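TrwC protein (Escherichia coli, PDB 1OMH) recognises and processes the origin-of-transfer DNA in bacterial conjugation, this chain being its N-terminal relaxase domain. Local coordinates at residues B[83-88]-B[163-168]. Sequence-based numbering, arbitrary orientation.
Sequences GLDLTF and HAVILN. With SO4 (sulfate ion), chain C.
L84 and L86 each form a hydrogen-bonded antiparallel pair, with I166 and A164 respectively, joining segments 83-88 and 163-167 of strands 81-89 and 158-167, whose axes approach to 4.5 Å here. Both pairs carry reciprocal N-H to O bonds. G83, D85 and T87 occupy the non-hydrogen-bonded positions, where G83 CA comes within 3.1 Å of I166 O.

On the face bearing D85, T87 and H163, the histidine ring is gripped at both nitrogens. ND1 of H163 donates to the syn lone pair of D85 OD2 at 2.9 Å. Carboxylate and ring planes are turned 47° apart, and OD2 sits 28° out of the imidazole plane. T87 runs beside the ring, its OG1 3.1 Å from H163 ND1, and Y18 stacks on the ring. NE2 of H163 donates to O3 of a sulfate at 2.7 Å. R154 and H161 bind the same ion, which probably came from the crystallisation liquor. H163, H150 and H161 bind zinc or copper in other crystals of this protein, consistent with the three-histidine metal site of HUH relaxases. No metal is bound here; D85 is placed as a second-shell partner that would help to fix the H163 ring for a metal at NE2.

The other face is apolar: CD1 of I166 packs on CG of L86 at 3.7 Å, and CB of A164 meets the edge of the F88 ring at CE1. Helix 104-122 covers F88 and A164 there. Strand 158-167 is the middle of the five-stranded antiparallel sheet, with 81-89 next to it, 2-8 beyond 81-89, and 145-152 on the far side of 158-167.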
loop_
_atom_site.group_PDB
_atom_site.type_symbol
_atom_site.label_atom_id
_atom_site.label_comp_id
_atom_site.label_asym_id
_atom_site.label_seq_id
_atom_site.Cartn_x
_atom_site.Cartn_y
_atom_site.Cartn_z
ATOM N N GLY B 83 -3.990 4.801 -12.541
ATOM C CA GLY B 83 -3.596 5.222 -11.214
ATOM C C GLY B 83 -2.248 4.702 -10.751
ATOM O O GLY B 83 -1.471 4.127 -11.514
ATOM N N LEU B 84 -1.989 4.913 -9.469
ATOM C CA LEU B 84 -0.751 4.498 -8.837
ATOM C C LEU B 84 -1.125 3.929 -7.484
ATOM O O LEU B 84 -1.704 4.626 -6.650
ATOM C CB LEU B 84 0.167 5.710 -8.653
ATOM C CG LEU B 84 1.500 5.464 -7.946
ATOM C CD1 LEU B 84 2.315 4.437 -8.734
ATOM C CD2 LEU B 84 2.260 6.780 -7.817
ATOM N N ASP B 85 -0.811 2.659 -7.273
ATOM C CA ASP B 85 -1.118 2.015 -6.009
ATOM C C ASP B 85 0.084 2.044 -5.078
ATOM O O ASP B 85 1.157 1.556 -5.428
ATOM C CB ASP B 85 -1.542 0.561 -6.241
ATOM C CG ASP B 85 -1.913 -0.163 -4.944
ATOM O OD1 ASP B 85 -2.041 0.496 -3.889
ATOM O OD2 ASP B 85 -2.088 -1.398 -4.986
ATOM N N LEU B 86 -0.091 2.644 -3.905
ATOM C CA LEU B 86 0.970 2.675 -2.912
ATOM C C LEU B 86 0.492 1.713 -1.822
ATOM O O LEU B 86 -0.496 1.975 -1.132
ATOM C CB LEU B 86 1.165 4.089 -2.346
ATOM C CG LEU B 86 1.672 5.209 -3.270
ATOM C CD1 LEU B 86 2.016 6.442 -2.443
ATOM C CD2 LEU B 86 2.900 4.757 -4.032
ATOM N N THR B 87 1.183 0.587 -1.695
ATOM C CA THR B 87 0.823 -0.427 -0.711
ATOM C C THR B 87 1.698 -0.334 0.533
ATOM O O THR B 87 2.896 -0.620 0.481
ATOM C CB THR B 87 0.963 -1.835 -1.309
ATOM O OG1 THR B 87 0.083 -1.956 -2.432
ATOM C CG2 THR B 87 0.626 -2.901 -0.273
ATOM N N PHE B 88 1.077 0.077 1.637
ATOM C CA PHE B 88 1.739 0.222 2.929
ATOM C C PHE B 88 1.499 -1.039 3.759
ATOM O O PHE B 88 0.357 -1.381 4.038
ATOM C CB PHE B 88 1.162 1.408 3.715
ATOM C CG PHE B 88 1.348 2.738 3.057
ATOM C CD1 PHE B 88 0.495 3.158 2.038
ATOM C CD2 PHE B 88 2.375 3.583 3.465
ATOM C CE1 PHE B 88 0.663 4.408 1.434
ATOM C CE2 PHE B 88 2.552 4.835 2.864
ATOM C CZ PHE B 88 1.694 5.245 1.850
ATOM N N HIS B 163 -3.991 -0.439 0.594
ATOM C CA HIS B 163 -3.755 -0.147 -0.809
ATOM C C HIS B 163 -4.241 1.276 -1.018
ATOM O O HIS B 163 -5.445 1.516 -1.041
ATOM C CB HIS B 163 -4.573 -1.079 -1.707
ATOM C CG HIS B 163 -4.022 -2.465 -1.812
ATOM N ND1 HIS B 163 -2.882 -2.761 -2.531
ATOM C CD2 HIS B 163 -4.455 -3.640 -1.294
ATOM C CE1 HIS B 163 -2.639 -4.056 -2.452
ATOM N NE2 HIS B 163 -3.579 -4.613 -1.706
ATOM N N ALA B 164 -3.309 2.220 -1.139
ATOM C CA ALA B 164 -3.653 3.616 -1.368
ATOM C C ALA B 164 -3.636 3.828 -2.874
ATOM O O ALA B 164 -2.573 3.996 -3.476
ATOM C CB ALA B 164 -2.628 4.538 -0.695
ATOM N N VAL B 165 -4.814 3.810 -3.483
ATOM C CA VAL B 165 -4.906 3.983 -4.919
ATOM C C VAL B 165 -5.015 5.451 -5.315
ATOM O O VAL B 165 -6.079 6.075 -5.193
ATOM C CB VAL B 165 -6.106 3.207 -5.500
ATOM C CG1 VAL B 165 -6.134 3.354 -7.018
ATOM C CG2 VAL B 165 -6.003 1.727 -5.110
ATOM N N ILE B 166 -3.896 5.998 -5.778
ATOM C CA ILE B 166 -3.859 7.382 -6.220
ATOM C C ILE B 166 -4.350 7.381 -7.663
ATOM O O ILE B 166 -3.694 6.838 -8.553
ATOM C CB ILE B 166 -2.427 7.966 -6.192
ATOM C CG1 ILE B 166 -1.887 8.023 -4.759
ATOM C CG2 ILE B 166 -2.437 9.374 -6.768
ATOM C CD1 ILE B 166 -1.612 6.686 -4.130
ATOM N N LEU B 167 -5.504 7.983 -7.903
ATOM C CA LEU B 167 -6.030 8.009 -9.257
ATOM C C LEU B 167 -5.163 8.898 -10.142
ATOM O O LEU B 167 -4.542 9.853 -9.665
ATOM C CB LEU B 167 -7.485 8.469 -9.233
ATOM C CG LEU B 167 -8.323 7.396 -8.523
ATOM C CD1 LEU B 167 -9.013 7.983 -7.316
ATOM C CD2 LEU B 167 -9.312 6.782 -9.490
ATOM N N ASN B 168 -5.109 8.555 -11.426
ATOM C CA ASN B 168 -4.304 9.287 -12.401
ATOM C C ASN B 168 -4.947 10.625 -12.760
ATOM O O ASN B 168 -5.381 10.830 -13.894
ATOM C CB ASN B 168 -4.134 8.424 -13.655
ATOM C CG ASN B 168 -3.074 8.950 -14.601
ATOM O OD1 ASN B 168 -2.863 8.389 -15.681
ATOM N ND2 ASN B 168 -2.396 10.023 -14.205
HETATM S S SO4 C . -3.846 -8.430 -1.354
HETATM O O1 SO4 C . -5.285 -8.200 -1.123
HETATM O O2 SO4 C . -3.359 -9.510 -0.472
HETATM O O3 SO4 C . -3.102 -7.191 -1.059
HETATM O O4 SO4 C . -3.638 -8.815 -2.764
#